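Local coordinates for malate dehydrogenase (Picrophilus torridus, PDB 4BGV), which probably catalyses the reversible, NAD-dependent oxidation of malate to oxaloacetate, a step of the tricarboxylic acid cycle, at residues 68-73 and 108-113; 161-164 and 168-171; 186-191 and 209-214. All coordinates share one frame; numbering follows the deposited sequence. Where two conformers were deposited one is given.

Interaction 1. Residues 68-73 and 108-113; sequences SKYAEM and GEAIKK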
loop_
_atom_site.group_PDB
_atom_site.type_symbol
_atom_site.label_atom_id
_atom_site.label_comp_id
_atom_site.label_asym_id
_atom_site.label_seq_id
_atom_site.Cartn_x
_atom_site.Cartn_y
_atom_site.Cartn_z
ATOM N N SER A 68 -11.457 -36.001 0.686
ATOM C CA SER A 68 -12.760 -35.354 0.792
ATOM C C SER A 68 -12.638 -33.876 1.203
ATOM O O SER A 68 -13.490 -33.054 0.863
ATOM C CB SER A 68 -13.661 -36.104 1.769
ATOM O OG SER A 68 -13.117 -36.074 3.077
ATOM N N LYS A 69 -11.573 -33.539 1.925
ATOM C CA LYS A 69 -11.335 -32.143 2.320
ATOM C C LYS A 69 -11.133 -31.190 1.145
ATOM O O LYS A 69 -11.333 -29.981 1.282
ATOM C CB LYS A 69 -10.166 -32.045 3.297
ATOM C CG LYS A 69 -10.560 -32.432 4.726
ATOM C CD LYS A 69 -11.310 -31.301 5.394
ATOM C CE LYS A 69 -12.167 -31.814 6.534
ATOM N NZ LYS A 69 -11.418 -32.785 7.380
ATOM N N TYR A 70 -10.741 -31.712 -0.014
ATOM C CA TYR A 70 -10.600 -30.861 -1.199
ATOM C C TYR A 70 -11.940 -30.256 -1.622
ATOM O O TYR A 70 -11.977 -29.338 -2.431
ATOM C CB TYR A 70 -10.003 -31.639 -2.372
ATOM C CG TYR A 70 -8.495 -31.742 -2.369
ATOM C CD1 TYR A 70 -7.704 -30.604 -2.464
ATOM C CD2 TYR A 70 -7.864 -32.978 -2.310
ATOM C CE1 TYR A 70 -6.326 -30.695 -2.489
ATOM C CE2 TYR A 70 -6.485 -33.078 -2.343
ATOM C CZ TYR A 70 -5.724 -31.936 -2.431
ATOM O OH TYR A 70 -4.353 -32.027 -2.457
ATOM N N ALA A 71 -13.041 -30.778 -1.079
ATOM C CA ALA A 71 -14.362 -30.185 -1.319
ATOM C C ALA A 71 -14.401 -28.699 -0.942
ATOM O O ALA A 71 -15.159 -27.922 -1.529
ATOM C CB ALA A 71 -15.457 -30.972 -0.571
ATOM N N GLU A 72 -13.566 -28.310 0.024
ATOM C CA GLU A 72 -13.443 -26.920 0.448
ATOM C C GLU A 72 -12.884 -25.961 -0.618
ATOM O O GLU A 72 -12.921 -24.747 -0.434
ATOM C CB GLU A 72 -12.622 -26.820 1.749
ATOM C CG GLU A 72 -13.268 -27.519 2.948
ATOM C CD GLU A 72 -14.482 -26.774 3.470
ATOM O OE1 GLU A 72 -14.772 -25.675 2.950
ATOM O OE2 GLU A 72 -15.143 -27.282 4.404
ATOM N N MET A 73 -12.395 -26.488 -1.735
ATOM C CA MET A 73 -11.947 -25.637 -2.843
ATOM C C MET A 73 -13.107 -25.093 -3.666
ATOM O O MET A 73 -12.908 -24.200 -4.474
ATOM C CB MET A 73 -10.993 -26.395 -3.785
ATOM C CG MET A 73 -9.688 -26.837 -3.137
ATOM S SD MET A 73 -8.502 -27.368 -4.391
ATOM C CE MET A 73 -9.367 -28.717 -5.183
ATOM N N GLY A 108 -4.855 -32.880 -10.032
ATOM C CA GLY A 108 -5.733 -32.495 -11.128
ATOM C C GLY A 108 -7.063 -33.226 -11.104
ATOM O O GLY A 108 -8.109 -32.659 -11.445
ATOM N N GLU A 109 -7.028 -34.494 -10.699
ATOM C CA GLU A 109 -8.262 -35.264 -10.532
ATOM C C GLU A 109 -9.148 -34.704 -9.422
ATOM O O GLU A 109 -10.367 -34.646 -9.571
ATOM C CB GLU A 109 -7.955 -36.758 -10.327
ATOM C CG GLU A 109 -7.521 -37.412 -11.652
ATOM C CD GLU A 109 -6.788 -38.728 -11.478
ATOM O OE1 GLU A 109 -6.537 -39.140 -10.318
ATOM O OE2 GLU A 109 -6.460 -39.348 -12.513
ATOM N N ALA A 110 -8.534 -34.282 -8.320
ATOM C CA ALA A 110 -9.273 -33.625 -7.246
ATOM C C ALA A 110 -9.858 -32.278 -7.685
ATOM O O ALA A 110 -10.969 -31.926 -7.300
ATOM C CB ALA A 110 -8.391 -33.450 -5.998
ATOM N N ILE A 111 -9.107 -31.522 -8.480
ATOM C CA ILE A 111 -9.610 -30.252 -9.000
ATOM C C ILE A 111 -10.816 -30.464 -9.922
ATOM O O ILE A 111 -11.808 -29.734 -9.847
ATOM C CB ILE A 111 -8.501 -29.468 -9.747
ATOM C CG1 ILE A 111 -7.440 -28.962 -8.759
ATOM C CG2 ILE A 111 -9.101 -28.312 -10.523
ATOM C CD1 ILE A 111 -6.134 -28.474 -9.437
ATOM N N LYS A 112 -10.732 -31.472 -10.783
ATOM C CA LYS A 112 -11.839 -31.795 -11.672
ATOM C C LYS A 112 -13.083 -32.160 -10.873
ATOM O O LYS A 112 -14.197 -31.771 -11.220
ATOM C CB LYS A 112 -11.463 -32.954 -12.589
ATOM C CG LYS A 112 -12.591 -33.395 -13.510
ATOM C CD LYS A 112 -12.163 -34.586 -14.341
ATOM C CE LYS A 112 -13.176 -34.873 -15.441
ATOM N NZ LYS A 112 -12.633 -35.838 -16.432
ATOM N N LYS A 113 -12.880 -32.904 -9.794
ATOM C CA LYS A 113 -13.989 -33.371 -8.971
ATOM C C LYS A 113 -14.622 -32.259 -8.135
ATOM O O LYS A 113 -15.846 -32.212 -7.988
ATOM C CB LYS A 113 -13.533 -34.503 -8.051
ATOM C CG LYS A 113 -14.637 -35.054 -7.134
ATOM C CD LYS A 113 -14.128 -36.231 -6.340
ATOM C CE LYS A 113 -15.249 -36.917 -5.563
ATOM N NZ LYS A 113 -14.719 -38.127 -4.873
#
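The methyl group of Ala110 lies over one face of the Tyr70 ring, a CH-pi contact that joins the 3-10 segment 68-73 to helix residues 108-113. Ala110 CB is 4.2 Å from the centroid of the Tyr70 ring and 26° off the ring normal, displaced toward the CD2 side. Its closest approach to the ring is to Tyr70 CD2, at 3.8 Å from Ala110 CB, while CG and CE2 of the same ring follow slightly farther away. With CG of Tyr70 beside its own backbone N (chi1 -83°), the ring extends past the helix and turns one face to the methyl.

One 3-10 turn later, Met73 makes the second contact. Its chain runs extended to the sulfur and then bends (chi3 -60°), which brings the terminal methyl in front of the helix. There Met73 CE lies 4.1 Å from Ile111 CG1, the two side chains crossing at about a right angle, and it also comes within 4.2 Å of Ala110 O. No hydrogen bond links the segments; van der Waals packing and the ring face carry the contact, and all four side chains are buried. Beyond it, Tyr70 and Met73 both rest on Ile8 of strand 4-8, so they fill the space between sheet and helix; Tyr114, farther along helix 93-114, also packs on Tyr70.

The topology is that of the Rossmann fold. Segment 68-73 belongs to the crossover from strand 59-63, at one edge of the parallel sheet, to strand 78-81 in its middle, and here the crossover packs against helix 93-114, close to but not touching the glycine-rich turn that probably binds NAD.

Interaction 2. Residues 161-164 and 168-171; sequences LAQE and SFED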
loop_
_atom_site.group_PDB
_atom_site.type_symbol
_atom_site.label_atom_id
_atom_site.label_comp_id
_atom_site.label_asym_id
_atom_site.label_seq_id
_atom_site.Cartn_x
_atom_site.Cartn_y
_atom_site.Cartn_z
ATOM N N LEU A 161 20.451 -6.762 -12.634
ATOM C CA LEU A 161 20.690 -5.603 -13.494
ATOM C C LEU A 161 20.623 -4.297 -12.699
ATOM O O LEU A 161 21.473 -3.409 -12.858
ATOM C CB LEU A 161 19.657 -5.563 -14.621
ATOM C CG LEU A 161 19.782 -6.596 -15.739
ATOM C CD1 LEU A 161 18.549 -6.547 -16.638
ATOM C CD2 LEU A 161 21.039 -6.318 -16.559
ATOM N N ALA A 162 19.604 -4.176 -11.854
ATOM C CA ALA A 162 19.403 -2.946 -11.099
ATOM C C ALA A 162 20.562 -2.706 -10.142
ATOM O O ALA A 162 21.035 -1.584 -9.993
ATOM C CB ALA A 162 18.075 -3.002 -10.340
ATOM N N GLN A 163 21.053 -3.765 -9.511
ATOM C CA GLN A 163 22.177 -3.578 -8.615
ATOM C C GLN A 163 23.455 -3.264 -9.381
ATOM O O GLN A 163 24.273 -2.482 -8.917
ATOM C CB GLN A 163 22.332 -4.761 -7.652
ATOM C CG GLN A 163 21.106 -4.877 -6.712
ATOM C CD GLN A 163 21.450 -5.285 -5.277
ATOM O OE1 GLN A 163 21.164 -4.551 -4.313
ATOM N NE2 GLN A 163 22.032 -6.470 -5.126
ATOM N N GLU A 164 23.610 -3.848 -10.567
ATOM C CA GLU A 164 24.812 -3.599 -11.352
ATOM C C GLU A 164 24.857 -2.155 -11.862
ATOM O O GLU A 164 25.922 -1.547 -11.914
ATOM C CB GLU A 164 24.906 -4.569 -12.522
ATOM C CG GLU A 164 26.246 -4.535 -13.236
ATOM C CD GLU A 164 27.346 -5.167 -12.410
ATOM O OE1 GLU A 164 27.053 -6.094 -11.624
ATOM O OE2 GLU A 164 28.498 -4.725 -12.533
ATOM N N SER A 168 16.726 2.028 -9.858
ATOM C CA SER A 168 15.517 1.510 -9.222
ATOM C C SER A 168 15.110 0.176 -9.843
ATOM O O SER A 168 15.185 0.012 -11.059
ATOM C CB SER A 168 14.367 2.504 -9.411
ATOM O OG SER A 168 13.126 1.940 -8.985
ATOM N N PHE A 169 14.654 -0.760 -9.009
ATOM C CA PHE A 169 14.138 -2.024 -9.517
ATOM C C PHE A 169 12.919 -1.787 -10.399
ATOM O O PHE A 169 12.622 -2.586 -11.281
ATOM C CB PHE A 169 13.757 -2.976 -8.377
ATOM C CG PHE A 169 14.898 -3.348 -7.478
ATOM C CD1 PHE A 169 15.941 -4.147 -7.949
ATOM C CD2 PHE A 169 14.922 -2.933 -6.154
ATOM C CE1 PHE A 169 16.980 -4.505 -7.134
ATOM C CE2 PHE A 169 15.959 -3.300 -5.319
ATOM C CZ PHE A 169 17.003 -4.082 -5.805
ATOM N N GLU A 170 12.212 -0.683 -10.173
ATOM C CA GLU A 170 10.989 -0.421 -10.932
ATOM C C GLU A 170 11.249 -0.116 -12.401
ATOM O O GLU A 170 10.373 -0.302 -13.245
ATOM C CB GLU A 170 10.195 0.733 -10.308
ATOM C CG GLU A 170 8.891 1.039 -11.038
ATOM C CD GLU A 170 7.921 1.854 -10.206
ATOM O OE1 GLU A 170 8.323 2.337 -9.124
ATOM O OE2 GLU A 170 6.753 2.003 -10.636
ATOM N N ASP A 171 12.451 0.351 -12.712
ATOM C CA ASP A 171 12.745 0.811 -14.063
ATOM C C ASP A 171 13.543 -0.181 -14.908
ATOM O O ASP A 171 13.793 0.064 -16.093
ATOM C CB ASP A 171 13.430 2.174 -13.999
ATOM C CG ASP A 171 12.542 3.224 -13.333
ATOM O OD1 ASP A 171 11.330 3.251 -13.648
ATOM O OD2 ASP A 171 13.040 3.998 -12.483
#
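The Phe169 ring receives Ala162 and Gln163 obliquely, neither squarely over a face nor at an edge. Ala162 CB comes nearest, 3.4 Å from Phe169 CD1 with CE1 a little farther, a close fit for carbon atoms. The CE1 corner is shared: Gln163 CG reaches to 4.2 Å from Phe169 CE1, and beyond it the Gln163 amide plane is inclined by 34° to the ring. Phe169 owes its position to a first torsion that sets CG beside the backbone N (chi1 -61°), swinging the ring back toward the helix its chain has just left.

The backbone at the ring's base is held by polar bonds. Ser168 OG accepts from Glu170 N at 3.0 Å, and Asp56 of the second subunit is hydrogen-bonded to both Ser168 OG and Phe169 N. Packing from that subunit continues with Ala50 against Phe169 and Leu47 against Gln163, while Glu170 and Asp171 form salt bridges with Arg249 and Arg251 of the third subunit.

The short connection from helix 150-165 to strand 172-178 of the alpha/beta C-terminal domain thus contains an ST turn at Ser168, beside which Phe169 folds back on the helix where subunits meet.

Interaction 3. Residues 186-191 and 209-214; sequences PFIRYS and EIVKRT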
loop_
_atom_site.group_PDB
_atom_site.type_symbol
_atom_site.label_atom_id
_atom_site.label_comp_id
_atom_site.label_asym_id
_atom_site.label_seq_id
_atom_site.Cartn_x
_atom_site.Cartn_y
_atom_site.Cartn_z
ATOM N N PRO A 186 16.800 -15.667 -22.790
ATOM C CA PRO A 186 16.688 -14.215 -22.636
ATOM C C PRO A 186 16.653 -13.541 -24.003
ATOM O O PRO A 186 17.258 -14.063 -24.944
ATOM C CB PRO A 186 17.998 -13.850 -21.929
ATOM C CG PRO A 186 18.984 -14.874 -22.447
ATOM C CD PRO A 186 18.193 -16.147 -22.668
ATOM N N PHE A 187 15.931 -12.427 -24.119
ATOM C CA PHE A 187 16.090 -11.522 -25.263
ATOM C C PHE A 187 16.777 -10.295 -24.689
ATOM O O PHE A 187 16.137 -9.434 -24.061
ATOM C CB PHE A 187 14.748 -11.089 -25.886
ATOM C CG PHE A 187 14.063 -12.143 -26.730
ATOM C CD1 PHE A 187 14.025 -13.474 -26.339
ATOM C CD2 PHE A 187 13.402 -11.778 -27.892
ATOM C CE1 PHE A 187 13.365 -14.437 -27.117
ATOM C CE2 PHE A 187 12.731 -12.719 -28.667
ATOM C CZ PHE A 187 12.709 -14.053 -28.276
ATOM N N ILE A 188 18.088 -10.229 -24.866
ATOM C CA ILE A 188 18.863 -9.110 -24.340
ATOM C C ILE A 188 18.406 -7.809 -24.974
ATOM O O ILE A 188 18.317 -6.787 -24.299
ATOM C CB ILE A 188 20.371 -9.316 -24.582
ATOM C CG1 ILE A 188 20.870 -10.510 -23.775
ATOM C CG2 ILE A 188 21.154 -8.069 -24.235
ATOM C CD1 ILE A 188 20.304 -10.578 -22.385
ATOM N N ARG A 189 18.084 -7.859 -26.266
ATOM C CA ARG A 189 17.647 -6.654 -26.976
ATOM C C ARG A 189 16.338 -6.072 -26.442
ATOM O O ARG A 189 16.080 -4.881 -26.620
ATOM C CB ARG A 189 17.550 -6.908 -28.485
ATOM C CG ARG A 189 16.537 -7.965 -28.861
ATOM C CD ARG A 189 16.767 -8.489 -30.273
ATOM N NE ARG A 189 15.833 -9.567 -30.562
ATOM C CZ ARG A 189 14.731 -9.421 -31.285
ATOM N NH1 ARG A 189 14.441 -8.240 -31.825
ATOM N NH2 ARG A 189 13.945 -10.462 -31.500
ATOM N N TYR A 190 15.517 -6.898 -25.790
ATOM C CA TYR A 190 14.269 -6.402 -25.216
ATOM C C TYR A 190 14.412 -6.059 -23.738
ATOM O O TYR A 190 13.419 -5.846 -23.040
ATOM C CB TYR A 190 13.148 -7.421 -25.381
ATOM C CG TYR A 190 12.632 -7.604 -26.796
ATOM C CD1 TYR A 190 13.041 -6.774 -27.841
ATOM C CD2 TYR A 190 11.690 -8.579 -27.069
ATOM C CE1 TYR A 190 12.536 -6.953 -29.137
ATOM C CE2 TYR A 190 11.183 -8.764 -28.351
ATOM C CZ TYR A 190 11.602 -7.952 -29.370
ATOM O OH TYR A 190 11.075 -8.159 -30.625
ATOM N N SER A 191 15.645 -6.056 -23.249
ATOM C CA SER A 191 15.898 -5.772 -21.840
ATOM C C SER A 191 16.501 -4.391 -21.786
ATOM O O SER A 191 17.361 -4.049 -22.606
ATOM C CB SER A 191 16.860 -6.810 -21.235
ATOM O OG SER A 191 16.319 -8.120 -21.359
ATOM N N GLU A 209 27.344 -12.558 -17.661
ATOM C CA GLU A 209 27.463 -12.980 -16.265
ATOM C C GLU A 209 26.111 -12.962 -15.571
ATOM O O GLU A 209 25.763 -13.872 -14.814
ATOM C CB GLU A 209 28.428 -12.062 -15.507
ATOM C CG GLU A 209 29.875 -12.154 -15.951
ATOM C CD GLU A 209 30.778 -11.184 -15.198
ATOM O OE1 GLU A 209 30.263 -10.412 -14.364
ATOM O OE2 GLU A 209 32.004 -11.191 -15.433
ATOM N N ILE A 210 25.353 -11.908 -15.832
ATOM C CA ILE A 210 24.055 -11.720 -15.205
ATOM C C ILE A 210 23.026 -12.718 -15.758
ATOM O O ILE A 210 22.197 -13.246 -15.014
ATOM C CB ILE A 210 23.599 -10.263 -15.351
ATOM C CG1 ILE A 210 24.481 -9.369 -14.466
ATOM C CG2 ILE A 210 22.110 -10.109 -14.991
ATOM C CD1 ILE A 210 24.182 -7.876 -14.570
ATOM N N VAL A 211 23.114 -12.994 -17.059
ATOM C CA VAL A 211 22.278 -14.010 -17.675
ATOM C C VAL A 211 22.520 -15.388 -17.048
ATOM O O VAL A 211 21.580 -16.105 -16.711
ATOM C CB VAL A 211 22.483 -14.030 -19.189
ATOM C CG1 VAL A 211 21.876 -15.280 -19.805
ATOM C CG2 VAL A 211 21.875 -12.748 -19.801
ATOM N N LYS A 212 23.787 -15.752 -16.870
ATOM C CA LYS A 212 24.113 -17.037 -16.271
ATOM C C LYS A 212 23.635 -17.131 -14.814
ATOM O O LYS A 212 23.084 -18.156 -14.402
ATOM C CB LYS A 212 25.614 -17.320 -16.395
ATOM C CG LYS A 212 26.023 -18.718 -15.971
ATOM C CD LYS A 212 27.491 -18.991 -16.279
ATOM C CE LYS A 212 27.692 -19.386 -17.732
ATOM N NZ LYS A 212 29.035 -20.004 -17.940
ATOM N N ARG A 213 23.837 -16.068 -14.030
ATOM C CA ARG A 213 23.327 -16.059 -12.651
ATOM C C ARG A 213 21.830 -16.243 -12.624
ATOM O O ARG A 213 21.305 -16.903 -11.731
ATOM C CB ARG A 213 23.693 -14.769 -11.915
ATOM C CG ARG A 213 23.388 -14.786 -10.415
ATOM C CD ARG A 213 23.805 -13.477 -9.761
ATOM N NE ARG A 213 23.489 -13.463 -8.334
ATOM C CZ ARG A 213 23.615 -12.395 -7.553
ATOM N NH1 ARG A 213 24.043 -11.230 -8.063
ATOM N NH2 ARG A 213 23.295 -12.485 -6.266
ATOM N N THR A 214 21.136 -15.665 -13.607
ATOM C CA THR A 214 19.683 -15.777 -13.658
ATOM C C THR A 214 19.299 -17.215 -13.955
ATOM O O THR A 214 18.378 -17.754 -13.343
ATOM C CB THR A 214 19.100 -14.831 -14.719
ATOM O OG1 THR A 214 19.440 -13.487 -14.374
ATOM C CG2 THR A 214 17.566 -14.964 -14.801
#
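Val211 presents a forked side chain to Pro186 and Ile188, one methyl to each. From CB, the branch CG1 lies anti to the backbone N (chi1 167°) and meets the proline ring, with Val211 CG1 3.9 Å from Pro186 CG; the two side chains cross at about a right angle. The other branch, CG2, lies beside the backbone N and ends 3.7 Å from Ile188 CD1, the Ile188 chain meeting it at a slant. Ile188 reaches it through CG1, leaving its own CG2 branch out of the contact.

All of this is apolar, and polar bonds serve the backbones. Phe187 O accepts from Tyr190 N and from Ser191 OG (3.0 Å), which arrive on opposite faces of its plane and hold the corner formed by two overlapping type I turns; Ser191 OG is also hydrogen-bonded with Phe175 N of strand 172-178. In the helix, Thr214 OG1 likewise returns to Ile210 O, at 2.8 Å.

Around the contact, Pro186 also packs on Val176 of strand 172-178, the neighbour of strand 184-193 in an antiparallel sheet. Helix 204-215 lays Val211 against Pro186 and the corner that follows, packs Ile207 on Ile188 and Arg215 on Pro186, and turns Ile210 toward Phe157 and Phe160 of helix 150-165.

How the interactions relate
The three contacts illustrate how side-chain packing without cross-segment hydrogen bonds can serve different places in one chain. Interaction 1 lies in the NAD-binding part, its centre about 42 Å from that of interaction 2 and 40 Å from that of interaction 3, on the opposite side of the chain's centre. Interactions 2 and 3 share the C-terminal domain, about 13 Å apart between centres, and meet directly: Ile210 CD1 lies 4.0 Å from Leu161 CD2, joining helices 204-215 and 150-165. Interaction 1 is wholly buried within its subunit; interaction 2 is buried partly by neighbouring subunits and bordered by charges; interaction 3, partly exposed, is purely aliphatic, whereas the first two use an aromatic ring.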